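Long-range contacts in TRAP dicarboxylate ABC transporter, substrate-binding protein (Roseobacter denitrificans, PDB 4OVQ), which binds beta-D-glucuronate in its cleft and probably serves as the periplasmic solute receptor of a TRAP-type uptake system: residues Val102-Val111 and Leu226-Glu234; Ala143-Gly151 and Asp203-Tyr212. One frame throughout, in Å; residues are numbered along the deposited sequence.

Interaction 1 (Val102-Val111 and Leu226-Glu234). With BDP (beta-D-glucopyranuronic acid), chain C.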
# COMPACT_ATOMS: atom_id res chain seq x y z
N VAL A 102 2.03 -3.69 -9.35
CA VAL A 102 2.68 -2.69 -8.51
C VAL A 102 3.29 -3.32 -7.26
O VAL A 102 4.03 -2.66 -6.52
CB VAL A 102 1.72 -1.51 -8.13
CG1 VAL A 102 1.13 -0.89 -9.38
CG2 VAL A 102 0.63 -1.95 -7.21
N SER A 103 3.00 -4.61 -7.06
CA SER A 103 3.51 -5.39 -5.96
C SER A 103 4.83 -6.13 -6.34
O SER A 103 5.43 -6.81 -5.52
CB SER A 103 2.43 -6.35 -5.48
OG SER A 103 1.40 -5.62 -4.79
N LEU A 104 5.28 -5.96 -7.58
CA LEU A 104 6.60 -6.49 -7.96
C LEU A 104 7.73 -5.69 -7.32
O LEU A 104 7.79 -4.47 -7.44
CB LEU A 104 6.75 -6.52 -9.49
CG LEU A 104 5.93 -7.63 -10.15
CD1 LEU A 104 5.75 -7.34 -11.64
CD2 LEU A 104 6.55 -9.02 -9.92
N PRO A 105 8.63 -6.38 -6.61
CA PRO A 105 9.76 -5.71 -5.98
C PRO A 105 10.63 -4.98 -7.00
O PRO A 105 10.87 -5.52 -8.07
CB PRO A 105 10.54 -6.89 -5.37
CG PRO A 105 9.51 -7.90 -5.10
CD PRO A 105 8.58 -7.81 -6.26
N PHE A 106 11.03 -3.76 -6.68
CA PHE A 106 11.95 -2.98 -7.50
C PHE A 106 11.41 -2.65 -8.89
O PHE A 106 12.20 -2.52 -9.84
CB PHE A 106 13.30 -3.71 -7.59
CG PHE A 106 13.96 -3.95 -6.25
CD1 PHE A 106 14.54 -2.90 -5.54
CD2 PHE A 106 14.00 -5.22 -5.70
CE1 PHE A 106 15.14 -3.12 -4.31
CE2 PHE A 106 14.60 -5.45 -4.48
CZ PHE A 106 15.17 -4.39 -3.78
N ILE A 107 10.10 -2.49 -9.04
CA ILE A 107 9.53 -2.16 -10.35
C ILE A 107 9.48 -0.65 -10.63
O ILE A 107 9.54 -0.22 -11.79
CB ILE A 107 8.16 -2.80 -10.59
CG1 ILE A 107 7.83 -2.73 -12.09
CG2 ILE A 107 7.08 -2.14 -9.76
CD1 ILE A 107 6.52 -3.36 -12.46
N PHE A 108 9.39 0.16 -9.59
CA PHE A 108 9.51 1.60 -9.73
C PHE A 108 10.89 2.02 -9.21
O PHE A 108 11.45 1.36 -8.34
CB PHE A 108 8.39 2.31 -8.96
CG PHE A 108 7.02 1.84 -9.35
CD1 PHE A 108 6.53 2.06 -10.63
CD2 PHE A 108 6.21 1.18 -8.43
CE1 PHE A 108 5.26 1.63 -10.99
CE2 PHE A 108 4.94 0.75 -8.79
CZ PHE A 108 4.46 0.98 -10.07
N LYS A 109 11.45 3.09 -9.76
CA LYS A 109 12.73 3.60 -9.27
C LYS A 109 12.53 4.47 -8.04
O LYS A 109 13.45 4.61 -7.24
CB LYS A 109 13.44 4.41 -10.37
CG LYS A 109 13.12 3.96 -11.79
CD LYS A 109 13.90 4.74 -12.84
CE LYS A 109 13.98 3.94 -14.13
NZ LYS A 109 14.06 4.82 -15.33
N ASP A 110 11.34 5.05 -7.90
CA ASP A 110 11.02 5.89 -6.75
C ASP A 110 9.57 6.35 -6.84
O ASP A 110 8.88 6.03 -7.80
CB ASP A 110 11.97 7.09 -6.62
CG ASP A 110 12.04 7.93 -7.88
OD1 ASP A 110 11.02 8.11 -8.57
OD2 ASP A 110 13.15 8.43 -8.17
N VAL A 111 9.11 7.07 -5.82
CA VAL A 111 7.71 7.45 -5.75
C VAL A 111 7.33 8.39 -6.90
O VAL A 111 6.31 8.19 -7.57
CB VAL A 111 7.36 8.07 -4.40
CG1 VAL A 111 5.94 8.60 -4.41
CG2 VAL A 111 7.57 7.05 -3.29
N LEU A 226 17.13 0.73 4.73
CA LEU A 226 16.49 1.36 3.58
C LEU A 226 16.64 0.59 2.28
O LEU A 226 17.23 1.07 1.30
CB LEU A 226 16.99 2.80 3.40
CG LEU A 226 16.51 3.73 4.51
CD1 LEU A 226 17.42 4.92 4.72
CD2 LEU A 226 15.09 4.22 4.24
N SER A 227 16.04 -0.60 2.26
CA SER A 227 16.00 -1.44 1.07
C SER A 227 15.09 -0.85 0.02
O SER A 227 15.31 -1.02 -1.16
CB SER A 227 15.48 -2.83 1.46
OG SER A 227 14.32 -2.71 2.28
N GLN A 228 14.02 -0.18 0.45
CA GLN A 228 13.07 0.40 -0.48
C GLN A 228 12.71 -0.58 -1.60
O GLN A 228 12.68 -0.24 -2.78
CB GLN A 228 13.66 1.69 -1.06
CG GLN A 228 13.91 2.74 0.01
CD GLN A 228 14.61 3.98 -0.53
OE1 GLN A 228 15.43 3.89 -1.45
NE2 GLN A 228 14.30 5.13 0.05
N HIS A 229 12.36 -1.80 -1.18
CA HIS A 229 12.15 -2.93 -2.08
C HIS A 229 10.77 -2.95 -2.73
O HIS A 229 10.59 -3.60 -3.76
CB HIS A 229 12.36 -4.24 -1.32
CG HIS A 229 11.59 -4.32 -0.04
ND1 HIS A 229 12.16 -4.05 1.18
CD2 HIS A 229 10.29 -4.60 0.21
CE1 HIS A 229 11.25 -4.16 2.13
NE2 HIS A 229 10.10 -4.49 1.55
N LEU A 230 9.80 -2.27 -2.12
CA LEU A 230 8.45 -2.17 -2.67
C LEU A 230 8.02 -0.71 -2.64
O LEU A 230 8.24 -0.02 -1.61
CB LEU A 230 7.48 -3.02 -1.85
CG LEU A 230 7.57 -4.55 -2.06
CD1 LEU A 230 6.84 -5.32 -0.96
CD2 LEU A 230 7.05 -4.93 -3.43
N ILE A 231 7.40 -0.26 -3.74
CA ILE A 231 6.83 1.07 -3.83
C ILE A 231 5.41 0.86 -4.38
O ILE A 231 5.20 0.70 -5.57
CB ILE A 231 7.68 1.98 -4.74
CG1 ILE A 231 9.08 2.09 -4.16
CG2 ILE A 231 7.06 3.35 -4.85
CD1 ILE A 231 10.06 2.89 -5.07
N ILE A 232 4.46 0.78 -3.45
CA ILE A 232 3.09 0.37 -3.74
C ILE A 232 2.15 1.55 -3.48
O ILE A 232 2.18 2.12 -2.39
CB ILE A 232 2.71 -0.81 -2.82
CG1 ILE A 232 3.70 -1.97 -2.99
CG2 ILE A 232 1.30 -1.25 -3.10
CD1 ILE A 232 3.40 -3.16 -2.10
N PRO A 233 1.32 1.91 -4.46
CA PRO A 233 0.39 3.02 -4.25
C PRO A 233 -0.85 2.54 -3.51
O PRO A 233 -1.09 1.32 -3.36
CB PRO A 233 -0.01 3.41 -5.68
CG PRO A 233 0.06 2.14 -6.44
CD PRO A 233 1.23 1.40 -5.84
N GLU A 234 -1.65 3.48 -3.06
CA GLU A 234 -2.95 3.15 -2.53
C GLU A 234 -3.99 3.86 -3.34
O GLU A 234 -3.67 4.71 -4.18
CB GLU A 234 -3.05 3.52 -1.04
CG GLU A 234 -1.82 3.13 -0.22
CD GLU A 234 -2.12 2.90 1.23
OE1 GLU A 234 -3.13 3.45 1.72
OE2 GLU A 234 -1.31 2.18 1.85
C1 BDP C . 0.84 0.19 5.03
C2 BDP C . -0.42 0.39 4.23
C3 BDP C . -1.49 -0.31 4.92
C4 BDP C . -1.17 -1.76 5.04
C5 BDP C . 0.14 -1.95 5.77
C6 BDP C . 0.56 -3.43 5.88
O2 BDP C . -0.68 1.84 4.26
O3 BDP C . -2.66 -0.22 4.02
O4 BDP C . -2.27 -2.47 5.77
O5 BDP C . 1.19 -1.23 5.14
O6A BDP C . -0.34 -4.31 6.04
O1 BDP C . 1.96 0.80 4.46
O6B BDP C . 1.80 -3.61 5.96
O HOH W 1 6.80 -2.18 -5.97
O HOH W 2 13.81 4.32 -4.46
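The Phe106 ring lies over His229 CA and CB, with His229 CA above one face and toward the rim, 4.0 Å from the ring centroid in a CH-pi contact, while CZ touches His229 CB. Phe106 sits at the third position of a type II beta turn running from Leu104 to Ile107, and its own backbone N donates to His229 O at 3.0 Å, a somewhat bent bond (143° at the hydrogen). With CG anti to the carbonyl carbon (chi1 -59°), the ring is brought down over the residue its amide holds. An alanine here is likely to uncover His229 CA and CB and leave a gap where the ring lay. Pro105 adds a CA-H...O contact to the same carbonyl.

Further along, Ile231 is the residue most extensively covered by the loop. Its CD1 reaches Asp110 CA at 3.6 Å and its CG2 meets Val111 CG2, where helix 111-118 begins; Asp110 caps that helix through His113 N. The Phe108 ring presents its edge to Ile231 O, CD2 standing 3.1 Å from it. Beyond, Val102 CG2 packs on Pro233 CD at 3.7 Å, and Leu230 CD2 sits close to Ser103 O.

A water built into the core of the contact accepts from Ile231 N at 3.0 Å and lies within hydrogen-bonding distance of Val102 O and Leu104 O, where more acceptors are at hand than it has protons. Segment 226-234 ends at Glu234, whose OE2 takes the hydroxyl O2 of the bound glucuronate at 2.5 Å and is also held by Asn88. The contact is thus mostly apolar, with one direct backbone bond and a water bridging the two backbones, and Glu234 is the residue of this contact that touches the sugar.

Interaction 2 (Ala143-Gly151 and Asp203-Tyr212). With BDP (beta-D-glucopyranuronic acid), chain C.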
# COMPACT_ATOMS: atom_id res chain seq x y z
N ALA A 143 2.08 6.05 -0.48
CA ALA A 143 2.49 5.29 0.71
C ALA A 143 3.99 5.08 0.71
O ALA A 143 4.50 4.18 1.39
CB ALA A 143 1.76 3.95 0.81
N GLY A 144 4.70 5.92 -0.04
CA GLY A 144 6.14 5.88 -0.05
C GLY A 144 6.74 4.56 -0.47
O GLY A 144 6.13 3.78 -1.20
N ALA A 145 8.00 4.38 -0.09
CA ALA A 145 8.69 3.10 -0.25
C ALA A 145 8.72 2.32 1.06
O ALA A 145 8.90 2.90 2.14
CB ALA A 145 10.10 3.31 -0.74
N ARG A 146 8.58 1.00 0.94
CA ARG A 146 8.68 0.07 2.05
C ARG A 146 10.11 -0.47 2.20
O ARG A 146 10.73 -0.85 1.21
CB ARG A 146 7.70 -1.10 1.83
CG ARG A 146 6.28 -0.68 1.59
CD ARG A 146 5.37 -1.85 1.24
NE ARG A 146 5.18 -2.81 2.31
CZ ARG A 146 4.11 -2.86 3.11
NH1 ARG A 146 3.19 -1.91 3.05
NH2 ARG A 146 4.03 -3.80 4.01
N SER A 147 10.59 -0.49 3.43
CA SER A 147 11.91 -1.02 3.76
C SER A 147 11.87 -1.94 4.98
O SER A 147 10.94 -1.86 5.79
CB SER A 147 12.87 0.13 4.08
OG SER A 147 13.13 0.91 2.93
N PHE A 148 12.89 -2.78 5.11
CA PHE A 148 12.94 -3.77 6.17
C PHE A 148 13.22 -3.17 7.53
O PHE A 148 14.00 -2.22 7.68
CB PHE A 148 14.05 -4.81 5.90
CG PHE A 148 13.79 -5.69 4.72
CD1 PHE A 148 12.73 -6.58 4.73
CD2 PHE A 148 14.62 -5.66 3.60
CE1 PHE A 148 12.50 -7.40 3.64
CE2 PHE A 148 14.39 -6.47 2.54
CZ PHE A 148 13.31 -7.34 2.55
N TYR A 149 12.63 -3.76 8.55
CA TYR A 149 13.02 -3.47 9.92
C TYR A 149 13.00 -4.74 10.78
O TYR A 149 12.19 -5.64 10.55
CB TYR A 149 12.16 -2.38 10.54
CG TYR A 149 10.64 -2.47 10.39
CD1 TYR A 149 9.87 -3.10 11.33
CD2 TYR A 149 9.99 -1.79 9.36
CE1 TYR A 149 8.49 -3.12 11.24
CE2 TYR A 149 8.61 -1.80 9.24
CZ TYR A 149 7.86 -2.47 10.19
OH TYR A 149 6.48 -2.46 10.07
N ASN A 150 13.88 -4.80 11.77
CA ASN A 150 13.94 -5.93 12.68
C ASN A 150 14.67 -5.51 13.95
O ASN A 150 15.25 -4.43 13.99
CB ASN A 150 14.60 -7.15 12.05
CG ASN A 150 16.11 -7.02 11.97
OD1 ASN A 150 16.83 -7.60 12.79
ND2 ASN A 150 16.59 -6.27 10.98
N GLY A 151 14.65 -6.38 14.95
CA GLY A 151 15.17 -6.03 16.26
C GLY A 151 16.59 -6.54 16.50
O GLY A 151 17.21 -6.16 17.49
N ASP A 203 10.67 -12.07 13.30
CA ASP A 203 11.87 -11.32 13.61
C ASP A 203 11.80 -9.89 13.10
O ASP A 203 12.42 -9.00 13.64
CB ASP A 203 13.08 -11.98 12.96
CG ASP A 203 13.34 -13.40 13.48
OD1 ASP A 203 13.20 -13.66 14.71
OD2 ASP A 203 13.68 -14.29 12.67
N GLY A 204 11.07 -9.67 12.01
CA GLY A 204 11.05 -8.37 11.36
C GLY A 204 9.84 -8.24 10.47
O GLY A 204 8.99 -9.15 10.37
N ALA A 205 9.77 -7.10 9.81
CA ALA A 205 8.72 -6.80 8.88
C ALA A 205 9.24 -5.73 7.92
O ALA A 205 10.44 -5.51 7.83
CB ALA A 205 7.49 -6.33 9.64
N GLU A 206 8.36 -5.09 7.16
CA GLU A 206 8.79 -4.06 6.23
C GLU A 206 7.65 -3.08 5.97
O GLU A 206 6.47 -3.47 5.91
CB GLU A 206 9.31 -4.68 4.93
CG GLU A 206 8.48 -5.82 4.33
CD GLU A 206 7.28 -5.33 3.51
OE1 GLU A 206 6.14 -5.78 3.81
OE2 GLU A 206 7.46 -4.53 2.55
N ASN A 207 7.99 -1.79 5.86
CA ASN A 207 6.98 -0.78 5.66
C ASN A 207 7.59 0.58 5.45
O ASN A 207 8.79 0.74 5.51
CB ASN A 207 5.99 -0.75 6.83
CG ASN A 207 4.57 -0.57 6.35
OD1 ASN A 207 4.30 0.38 5.61
ND2 ASN A 207 3.68 -1.49 6.70
N ASN A 208 6.74 1.57 5.19
CA ASN A 208 7.21 2.95 5.06
C ASN A 208 7.47 3.57 6.45
O ASN A 208 7.14 3.00 7.48
CB ASN A 208 6.18 3.75 4.28
CG ASN A 208 4.77 3.63 4.85
OD1 ASN A 208 4.55 3.76 6.04
ND2 ASN A 208 3.79 3.38 3.97
N TRP A 209 8.09 4.76 6.47
CA TRP A 209 8.39 5.40 7.76
C TRP A 209 7.17 5.67 8.62
O TRP A 209 7.18 5.39 9.81
CB TRP A 209 9.14 6.72 7.59
CG TRP A 209 10.55 6.60 7.15
CD1 TRP A 209 11.02 6.86 5.91
CD2 TRP A 209 11.68 6.21 7.94
NE1 TRP A 209 12.38 6.66 5.86
CE2 TRP A 209 12.81 6.26 7.11
CE3 TRP A 209 11.84 5.81 9.28
CZ2 TRP A 209 14.10 5.94 7.56
CZ3 TRP A 209 13.13 5.48 9.72
CH2 TRP A 209 14.23 5.56 8.86
N PRO A 210 6.09 6.23 8.04
CA PRO A 210 4.94 6.54 8.89
C PRO A 210 4.25 5.34 9.56
O PRO A 210 3.74 5.44 10.68
CB PRO A 210 4.00 7.30 7.94
CG PRO A 210 4.92 7.88 6.91
CD PRO A 210 5.95 6.80 6.70
N SER A 211 4.21 4.20 8.87
CA SER A 211 3.63 2.98 9.45
C SER A 211 4.55 2.41 10.52
O SER A 211 4.10 1.97 11.56
CB SER A 211 3.41 1.92 8.39
OG SER A 211 2.28 2.18 7.58
N TYR A 212 5.85 2.42 10.25
CA TYR A 212 6.85 1.91 11.20
C TYR A 212 6.71 2.68 12.50
O TYR A 212 6.75 2.12 13.59
CB TYR A 212 8.23 2.12 10.60
CG TYR A 212 9.43 1.77 11.45
CD1 TYR A 212 9.58 0.50 12.00
CD2 TYR A 212 10.48 2.68 11.63
CE1 TYR A 212 10.70 0.17 12.72
CE2 TYR A 212 11.59 2.36 12.38
CZ TYR A 212 11.70 1.11 12.91
OH TYR A 212 12.82 0.80 13.63
C1 BDP C . 0.84 0.19 5.03
C2 BDP C . -0.42 0.39 4.23
C3 BDP C . -1.49 -0.31 4.92
C4 BDP C . -1.17 -1.76 5.04
C5 BDP C . 0.14 -1.95 5.77
C6 BDP C . 0.56 -3.43 5.88
O2 BDP C . -0.68 1.84 4.26
O3 BDP C . -2.66 -0.22 4.02
O4 BDP C . -2.27 -2.47 5.77
O5 BDP C . 1.19 -1.23 5.14
O6A BDP C . -0.34 -4.31 6.04
O1 BDP C . 1.96 0.80 4.46
O6B BDP C . 1.80 -3.61 5.96
O HOH W 3 8.86 5.30 3.62
O HOH W 4 4.79 -3.82 8.34
O HOH W 5 14.30 -9.59 15.68
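Tyr149 has its ring sandwiched: Tyr212 CD1 lies 3.4 Å above the centre of one face, the ring planes inclined at 42°, while the backbone of Ala205 and Glu206 covers the opposite face and Asn207 CB sits at the edge. The two segments form an antiparallel beta ladder at the border of a four-strand sheet of this periplasmic binding protein fold, with Ser147-Asn207 and Tyr149-Ala205 as its hydrogen-bonded pairs. With CG between backbone N and carbonyl carbon (chi1 47°), the Tyr149 ring lies back over the neighbouring strand.

The Arg146 guanidinium takes Asn207 over one face and meets a carboxylate and the sugar at its edges. Side-on, NE and NH2 grip the two carboxylate oxygens of Glu206, NE to OE2 at 2.9 Å; His229 also bonds OE2. NH1 donates to glucuronate ring oxygen O5, and NH2 also to carboxylate O6B at 3.0 Å. Glu206 thus probably fixes the guanidinium's rotation for the sugar acid.

Asn208 caps the next helix, its OD1 accepting from Ser211 N, while ND2 donates to Ala143 O. Asn207 OD1 takes its own neighbour's amide, Asn208 N, at 2.7 Å. The same Asn207 OD1 accepts from glucuronate (BDP) O1 at 2.6 Å.

How the interactions relate
From the N terminus, the chain first lays down the loop 102-111, ahead of helix 111-118, which 226-234 meets much later, closing a long loop as interaction 1. Inside that loop, strand 146-150 follows and is met by 203-212, so interaction 2 is nested within interaction 1. The two join where strands 146-150 and 223-230 run side by side in one sheet: Leu230 O probably accepts from Arg146 N at 2.8 Å. Interaction 1 ties this sheet to the 102-111 loop, interaction 2 adds 204-207, one of its two outermost strands, and helix 209-214, and both reach the bound glucuronate.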